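Local coordinates for protein GCN5-related N-acetyltransferase (Kribbella flavida, PDB 4MY3) that probably transfers an acetyl group from acetyl-CoA to amines, perhaps aminoglycosides, as a GCN5-related N-acetyltransferase with a sterol-carrier-type domain, at residues 302-307 with 320-325; 307-312 with 340-345. All blocks are in the same frame, centred on the assembly; numbering follows the deposited sequence.

In the fold
Both contacts lie in the sterol carrier protein-type part of the chain. The strand 302-308 comes first and serves both. Contact 1 closes the short loop to strand 318-325, making an antiparallel hairpin; strand 328-333 then adds itself to the far side of that hairpin. Later the chain returns to the other edge of 302-308, where contact 2 sets 341-343 parallel to its end. The two contacts cross along the sequence, since 320-325 falls between 307-312 and 340-345, and they share Leu307. Together they make strand 302-308 an inner strand of a mixed sheet, with Val340 packed against Asp305 and Leu306 where they meet.

Contact 1 of 2, residues 302-307 with 320-325; sequences AEVDLL and WHLSVA
His321 lies across its neighbour strand and is gripped at both ring nitrogens by carboxylates, Asp305 on one side and Glu303 on the other. His321 CB and CG pass beside Asp305 OD1, 3.6 Å from CB; CG stands anti to the backbone N (chi1 -179°), which lays the ring along strand 302-307. His321 ND1 donates to Asp305 OD1 at 2.9 Å, meeting that oxygen nearly along its C-O axis, with carboxylate and ring planes steeply turned. CE1 comes near Val304 N, CD2 near Glu303 OE2, and His321 NE2 gives a straight bond (167°) to the anti lone pair of Glu303 OE2 at 3.0 Å. Here carboxylate and ring are nearly coplanar. Glu303 bends at chi2 to reach back, and Glu303 OE1 accepts from Ser323 OG at 3.2 Å.

Beneath this polar face runs a regular antiparallel hairpin, with Val304 N and O both bonded to Leu322. Its other face is apolar: Val304 CG2 lies alongside Leu322 CB at 4.1 Å, and Leu377 of helix 373-380 touches both residues. Asp305 OD2 turns to Ser334 and Arg319. With both nitrogens donating to carboxylates, the imidazole is fixed in rotation and would probably favour its protonated, cationic form.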
ATOM      1  N   ALA B 302     -28.812  20.795  42.365  1.00 43.37           N
ATOM      2  CA  ALA B 302     -29.966  20.601  41.501  1.00 41.88           C
ATOM      3  C   ALA B 302     -31.183  20.036  42.222  1.00 44.06           C
ATOM      4  O   ALA B 302     -31.080  19.122  43.038  1.00 45.47           O
ATOM      5  CB  ALA B 302     -29.592  19.706  40.342  1.00 38.31           C
ATOM      6  N   GLU B 303     -32.347  20.586  41.913  1.00 44.34           N
ATOM      7  CA  GLU B 303     -33.587  19.984  42.355  1.00 44.47           C
ATOM      8  C   GLU B 303     -34.584  19.929  41.182  1.00 45.65           C
ATOM      9  O   GLU B 303     -35.248  20.917  40.872  1.00 48.52           O
ATOM     10  CB  GLU B 303     -34.142  20.759  43.547  1.00 45.35           C
ATOM     11  CG  GLU B 303     -33.107  21.084  44.640  1.00 45.14           C
ATOM     12  CD  GLU B 303     -32.768  19.900  45.551  1.00 44.83           C
ATOM     13  OE1 GLU B 303     -31.705  19.940  46.215  1.00 44.36           O
ATOM     14  OE2 GLU B 303     -33.561  18.932  45.617  1.00 44.94           O
ATOM     15  N   VAL B 304     -34.669  18.778  40.517  1.00 43.41           N
ATOM     16  CA  VAL B 304     -35.542  18.621  39.348  1.00 42.40           C
ATOM     17  C   VAL B 304     -36.249  17.280  39.333  1.00 42.39           C
ATOM     18  O   VAL B 304     -35.669  16.256  39.700  1.00 40.85           O
ATOM     19  CB  VAL B 304     -34.776  18.736  38.007  1.00 41.38           C
ATOM     20  CG1 VAL B 304     -34.498  20.178  37.669  1.00 44.57           C
ATOM     21  CG2 VAL B 304     -33.485  17.949  38.056  1.00 40.12           C
ATOM     22  N   ASP B 305     -37.505  17.292  38.894  1.00 44.07           N
ATOM     23  CA  ASP B 305     -38.263  16.058  38.706  1.00 43.21           C
ATOM     24  C   ASP B 305     -37.934  15.440  37.348  1.00 42.35           C
ATOM     25  O   ASP B 305     -37.816  16.149  36.344  1.00 43.77           O
ATOM     26  CB  ASP B 305     -39.765  16.317  38.829  1.00 43.74           C
ATOM     27  CG  ASP B 305     -40.273  16.206  40.262  1.00 43.88           C
ATOM     28  OD1 ASP B 305     -39.507  16.499  41.211  1.00 43.85           O
ATOM     29  OD2 ASP B 305     -41.451  15.826  40.432  1.00 44.35           O
ATOM     30  N   LEU B 306     -37.758  14.122  37.335  1.00 39.69           N
ATOM     31  CA  LEU B 306     -37.446  13.380  36.125  1.00 38.57           C
ATOM     32  C   LEU B 306     -38.530  12.337  35.920  1.00 40.24           C
ATOM     33  O   LEU B 306     -38.925  11.669  36.869  1.00 41.80           O
ATOM     34  CB  LEU B 306     -36.126  12.641  36.299  1.00 36.37           C
ATOM     35  CG  LEU B 306     -34.814  13.404  36.404  1.00 36.40           C
ATOM     36  CD1 LEU B 306     -33.720  12.414  36.772  1.00 34.07           C
ATOM     37  CD2 LEU B 306     -34.482  14.109  35.079  1.00 37.20           C
ATOM     38  N   LEU B 307     -39.009  12.173  34.694  1.00 39.78           N
ATOM     39  CA  LEU B 307     -39.969  11.103  34.437  1.00 39.51           C
ATOM     40  C   LEU B 307     -39.314   9.979  33.639  1.00 38.59           C
ATOM     41  O   LEU B 307     -39.095  10.118  32.436  1.00 37.13           O
ATOM     42  CB  LEU B 307     -41.215  11.627  33.725  1.00 39.18           C
ATOM     43  CG  LEU B 307     -42.288  10.567  33.439  1.00 38.85           C
ATOM     44  CD1 LEU B 307     -42.845   9.978  34.728  1.00 38.75           C
ATOM     45  CD2 LEU B 307     -43.405  11.149  32.605  1.00 39.37           C
ATOM     46  N   TRP B 320     -39.643  10.781  39.385  1.00 37.43           N
ATOM     47  CA  TRP B 320     -38.637  10.801  40.445  1.00 38.26           C
ATOM     48  C   TRP B 320     -38.161  12.219  40.730  1.00 39.52           C
ATOM     49  O   TRP B 320     -38.298  13.105  39.892  1.00 40.76           O
ATOM     50  CB  TRP B 320     -37.441   9.919  40.071  1.00 37.00           C
ATOM     51  CG  TRP B 320     -37.800   8.480  39.868  1.00 38.08           C
ATOM     52  CD1 TRP B 320     -38.365   7.925  38.757  1.00 38.99           C
ATOM     53  CD2 TRP B 320     -37.617   7.406  40.801  1.00 38.20           C
ATOM     54  NE1 TRP B 320     -38.548   6.571  38.940  1.00 39.40           N
ATOM     55  CE2 TRP B 320     -38.095   6.229  40.185  1.00 38.64           C
ATOM     56  CE3 TRP B 320     -37.091   7.324  42.091  1.00 38.11           C
ATOM     57  CZ2 TRP B 320     -38.073   4.989  40.823  1.00 38.19           C
ATOM     58  CZ3 TRP B 320     -37.062   6.090  42.719  1.00 36.97           C
ATOM     59  CH2 TRP B 320     -37.549   4.943  42.089  1.00 36.56           C
ATOM     60  N   HIS B 321     -37.600  12.436  41.914  1.00 40.19           N
ATOM     61  CA  HIS B 321     -36.987  13.727  42.203  1.00 41.81           C
ATOM     62  C   HIS B 321     -35.470  13.620  42.347  1.00 40.17           C
ATOM     63  O   HIS B 321     -34.977  12.783  43.088  1.00 41.00           O
ATOM     64  CB  HIS B 321     -37.591  14.368  43.455  1.00 42.38           C
ATOM     65  CG  HIS B 321     -37.006  15.707  43.773  1.00 43.74           C
ATOM     66  ND1 HIS B 321     -37.452  16.870  43.185  1.00 45.21           N
ATOM     67  CD2 HIS B 321     -35.986  16.064  44.589  1.00 44.86           C
ATOM     68  CE1 HIS B 321     -36.741  17.889  43.635  1.00 45.89           C
ATOM     69  NE2 HIS B 321     -35.844  17.426  44.486  1.00 45.80           N
ATOM     70  N   LEU B 322     -34.738  14.473  41.637  1.00 39.30           N
ATOM     71  CA  LEU B 322     -33.280  14.483  41.723  1.00 38.09           C
ATOM     72  C   LEU B 322     -32.834  15.613  42.636  1.00 38.53           C
ATOM     73  O   LEU B 322     -33.133  16.782  42.381  1.00 38.28           O
ATOM     74  CB  LEU B 322     -32.641  14.673  40.346  1.00 37.10           C
ATOM     75  CG  LEU B 322     -31.285  14.006  40.058  1.00 38.74           C
ATOM     76  CD1 LEU B 322     -30.432  14.837  39.100  1.00 36.98           C
ATOM     77  CD2 LEU B 322     -30.489  13.653  41.316  1.00 41.36           C
ATOM     78  N   SER B 323     -32.128  15.248  43.702  1.00 38.18           N
ATOM     79  CA  SER B 323     -31.468  16.213  44.571  1.00 38.96           C
ATOM     80  C   SER B 323     -29.968  16.005  44.443  1.00 37.00           C
ATOM     81  O   SER B 323     -29.465  14.918  44.720  1.00 36.82           O
ATOM     82  CB  SER B 323     -31.901  16.018  46.030  1.00 41.42           C
ATOM     83  OG  SER B 323     -31.139  16.823  46.919  1.00 42.84           O
ATOM     84  N   VAL B 324     -29.258  17.036  43.999  1.00 36.03           N
ATOM     85  CA  VAL B 324     -27.808  16.986  43.932  1.00 38.75           C
ATOM     86  C   VAL B 324     -27.252  18.179  44.701  1.00 43.74           C
ATOM     87  O   VAL B 324     -27.720  19.306  44.526  1.00 45.05           O
ATOM     88  CB  VAL B 324     -27.278  17.007  42.466  1.00 33.62           C
ATOM     89  CG1 VAL B 324     -25.772  17.195  42.449  1.00 32.66           C
ATOM     90  CG2 VAL B 324     -27.644  15.719  41.717  1.00 31.67           C
ATOM     91  N   ALA B 325     -26.263  17.918  45.553  1.00 45.64           N
ATOM     92  CA  ALA B 325     -25.646  18.950  46.376  1.00 46.40           C
ATOM     93  C   ALA B 325     -24.408  18.413  47.069  1.00 47.47           C
ATOM     94  O   ALA B 325     -24.393  17.279  47.555  1.00 46.07           O
ATOM     95  CB  ALA B 325     -26.627  19.458  47.406  1.00 47.32           C
TER

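Contact 2 of 2, residues 307-312 with 340-345; sequences LIDDPG and VLQLGS
Leu307 is clamped onto strand 341-343 by its backbone, the tight part of the contact: Leu307 N bonds Leu341 O at 2.9 Å and Leu307 O takes Leu343 N at 3.1 Å. Asp309 N continues the parallel ladder to Leu343 O, almost straight at 172°. The face of Ile308 and Leu343 is the buried one. Leu343 carries its CG between the backbone N and the carbonyl carbon (chi1 46°), which swings Leu343 CD2 obliquely across to Ile308 CG1 at 4.1 Å.

The other face is more open to solvent. There Leu307 and the extended Gln342 run side by side in the same direction, Leu307 CD2 resting 3.7 Å from Gln342 OE1, while Asp309 is exposed beyond them. Val340 packs with CG1 against Leu307 CB and CG2 near Leu307 N.

Past the ladder the two segments remain close. Gly344 CA approaches Asp309 O at 3.3 Å, and the buried carboxylate of Asp310 sits against Ser345 CB. Asp310 OD2 accepts from Gly312 N at 3.1 Å, from above the carboxylate plane, in an Asx turn; OD1 pairs with Arg283 and Gln316. An alanine here would remove that carboxylate and is likely to leave Arg283 and Gln316 without this partner and the turn at Gly312 less firmly held.

Gly344 is the N-cap of helix 345-352, whose Leu348 packs on Ile308 and Leu343. Ser345 OG bonds Gly133 O, linking this domain to the acetyltransferase region, while strand 318-325 flanks 302-308 and strand 366-367 flanks 341-343.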
ATOM      1  N   LEU B 307     -39.009  12.173  34.694  1.00 39.78           N
ATOM      2  CA  LEU B 307     -39.969  11.103  34.437  1.00 39.51           C
ATOM      3  C   LEU B 307     -39.314   9.979  33.639  1.00 38.59           C
ATOM      4  O   LEU B 307     -39.095  10.118  32.436  1.00 37.13           O
ATOM      5  CB  LEU B 307     -41.215  11.627  33.725  1.00 39.18           C
ATOM      6  CG  LEU B 307     -42.288  10.567  33.439  1.00 38.85           C
ATOM      7  CD1 LEU B 307     -42.845   9.978  34.728  1.00 38.75           C
ATOM      8  CD2 LEU B 307     -43.405  11.149  32.605  1.00 39.37           C
ATOM      9  N   ILE B 308     -38.987   8.879  34.322  1.00 38.15           N
ATOM     10  CA  ILE B 308     -38.314   7.740  33.693  1.00 35.40           C
ATOM     11  C   ILE B 308     -39.320   6.760  33.097  1.00 35.90           C
ATOM     12  O   ILE B 308     -40.111   6.149  33.813  1.00 36.42           O
ATOM     13  CB  ILE B 308     -37.397   6.975  34.680  1.00 31.69           C
ATOM     14  CG1 ILE B 308     -36.309   7.900  35.237  1.00 33.03           C
ATOM     15  CG2 ILE B 308     -36.775   5.764  33.996  1.00 26.92           C
ATOM     16  CD1 ILE B 308     -35.418   7.270  36.305  1.00 23.34           C
ATOM     17  N   ASP B 309     -39.288   6.618  31.777  1.00 36.33           N
ATOM     18  CA  ASP B 309     -40.143   5.665  31.082  1.00 35.74           C
ATOM     19  C   ASP B 309     -39.312   4.475  30.630  1.00 33.43           C
ATOM     20  O   ASP B 309     -38.682   4.539  29.585  1.00 35.61           O
ATOM     21  CB  ASP B 309     -40.754   6.349  29.871  1.00 38.29           C
ATOM     22  CG  ASP B 309     -41.757   5.484  29.156  1.00 42.97           C
ATOM     23  OD1 ASP B 309     -42.122   5.853  28.022  1.00 46.49           O
ATOM     24  OD2 ASP B 309     -42.203   4.455  29.718  1.00 42.99           O
ATOM     25  N   ASP B 310     -39.303   3.398  31.414  1.00 30.48           N
ATOM     26  CA  ASP B 310     -38.434   2.246  31.135  1.00 31.43           C
ATOM     27  C   ASP B 310     -39.129   0.907  31.352  1.00 32.54           C
ATOM     28  O   ASP B 310     -38.937   0.281  32.396  1.00 33.78           O
ATOM     29  CB  ASP B 310     -37.173   2.281  32.023  1.00 32.54           C
ATOM     30  CG  ASP B 310     -36.149   1.194  31.659  1.00 32.16           C
ATOM     31  OD1 ASP B 310     -35.097   1.091  32.341  1.00 31.02           O
ATOM     32  OD2 ASP B 310     -36.389   0.442  30.693  1.00 32.80           O
ATOM     33  N   PRO B 311     -39.910   0.454  30.361  1.00 31.68           N
ATOM     34  CA  PRO B 311     -40.580  -0.856  30.383  1.00 32.38           C
ATOM     35  C   PRO B 311     -39.671  -2.083  30.574  1.00 33.92           C
ATOM     36  O   PRO B 311     -40.206  -3.156  30.851  1.00 36.88           O
ATOM     37  CB  PRO B 311     -41.290  -0.931  29.021  1.00 32.15           C
ATOM     38  CG  PRO B 311     -40.769   0.227  28.211  1.00 32.19           C
ATOM     39  CD  PRO B 311     -40.277   1.253  29.180  1.00 31.71           C
ATOM     40  N   GLY B 312     -38.350  -1.948  30.447  1.00 31.37           N
ATOM     41  CA  GLY B 312     -37.457  -3.071  30.697  1.00 29.33           C
ATOM     42  C   GLY B 312     -37.156  -3.285  32.180  1.00 30.04           C
ATOM     43  O   GLY B 312     -36.840  -4.398  32.630  1.00 27.71           O
ATOM     44  N   VAL B 340     -42.348  18.193  32.616  1.00 45.86           N
ATOM     45  CA  VAL B 340     -41.200  17.589  33.282  1.00 45.26           C
ATOM     46  C   VAL B 340     -40.315  16.904  32.247  1.00 43.12           C
ATOM     47  O   VAL B 340     -40.822  16.284  31.304  1.00 42.96           O
ATOM     48  CB  VAL B 340     -41.667  16.526  34.310  1.00 42.25           C
ATOM     49  CG1 VAL B 340     -42.633  15.540  33.664  1.00 40.34           C
ATOM     50  CG2 VAL B 340     -40.486  15.786  34.898  1.00 40.75           C
ATOM     51  N   LEU B 341     -39.000  17.039  32.406  1.00 40.90           N
ATOM     52  CA  LEU B 341     -38.058  16.323  31.549  1.00 36.27           C
ATOM     53  C   LEU B 341     -38.397  14.852  31.607  1.00 34.86           C
ATOM     54  O   LEU B 341     -38.557  14.274  32.677  1.00 33.74           O
ATOM     55  CB  LEU B 341     -36.597  16.518  31.979  1.00 33.74           C
ATOM     56  CG  LEU B 341     -35.641  15.906  30.950  1.00 34.17           C
ATOM     57  CD1 LEU B 341     -35.747  16.658  29.626  1.00 34.36           C
ATOM     58  CD2 LEU B 341     -34.176  15.830  31.416  1.00 34.38           C
ATOM     59  N   GLN B 342     -38.508  14.256  30.435  1.00 36.86           N
ATOM     60  CA  GLN B 342     -38.935  12.886  30.309  1.00 37.99           C
ATOM     61  C   GLN B 342     -37.939  12.139  29.434  1.00 36.58           C
ATOM     62  O   GLN B 342     -37.602  12.593  28.336  1.00 37.50           O
ATOM     63  CB  GLN B 342     -40.314  12.860  29.679  1.00 42.13           C
ATOM     64  CG  GLN B 342     -40.686  11.530  29.117  1.00 48.04           C
ATOM     65  CD  GLN B 342     -42.176  11.383  28.999  1.00 54.53           C
ATOM     66  OE1 GLN B 342     -42.920  12.352  29.189  1.00 55.89           O
ATOM     67  NE2 GLN B 342     -42.631  10.163  28.701  1.00 56.25           N
ATOM     68  N   LEU B 343     -37.451  11.005  29.929  1.00 34.14           N
ATOM     69  CA  LEU B 343     -36.508  10.201  29.174  1.00 31.69           C
ATOM     70  C   LEU B 343     -36.716   8.692  29.302  1.00 31.73           C
ATOM     71  O   LEU B 343     -37.173   8.199  30.333  1.00 33.89           O
ATOM     72  CB  LEU B 343     -35.062  10.591  29.508  1.00 31.90           C
ATOM     73  CG  LEU B 343     -34.485  10.816  30.905  1.00 32.19           C
ATOM     74  CD1 LEU B 343     -34.848  12.165  31.440  1.00 31.89           C
ATOM     75  CD2 LEU B 343     -34.938   9.740  31.858  1.00 34.39           C
ATOM     76  N   GLY B 344     -36.384   7.967  28.237  1.00 29.91           N
ATOM     77  CA  GLY B 344     -36.378   6.514  28.263  1.00 27.24           C
ATOM     78  C   GLY B 344     -35.041   5.983  28.749  1.00 28.41           C
ATOM     79  O   GLY B 344     -34.202   6.741  29.251  1.00 30.61           O
ATOM     80  N   SER B 345     -34.826   4.680  28.601  1.00 27.72           N
ATOM     81  CA  SER B 345     -33.631   4.060  29.150  1.00 28.29           C
ATOM     82  C   SER B 345     -32.352   4.599  28.499  1.00 28.19           C
ATOM     83  O   SER B 345     -31.296   4.700  29.140  1.00 27.10           O
ATOM     84  CB  SER B 345     -33.699   2.542  29.028  1.00 30.28           C
ATOM     85  OG  SER B 345     -32.474   1.954  29.438  1.00 32.63           O
TER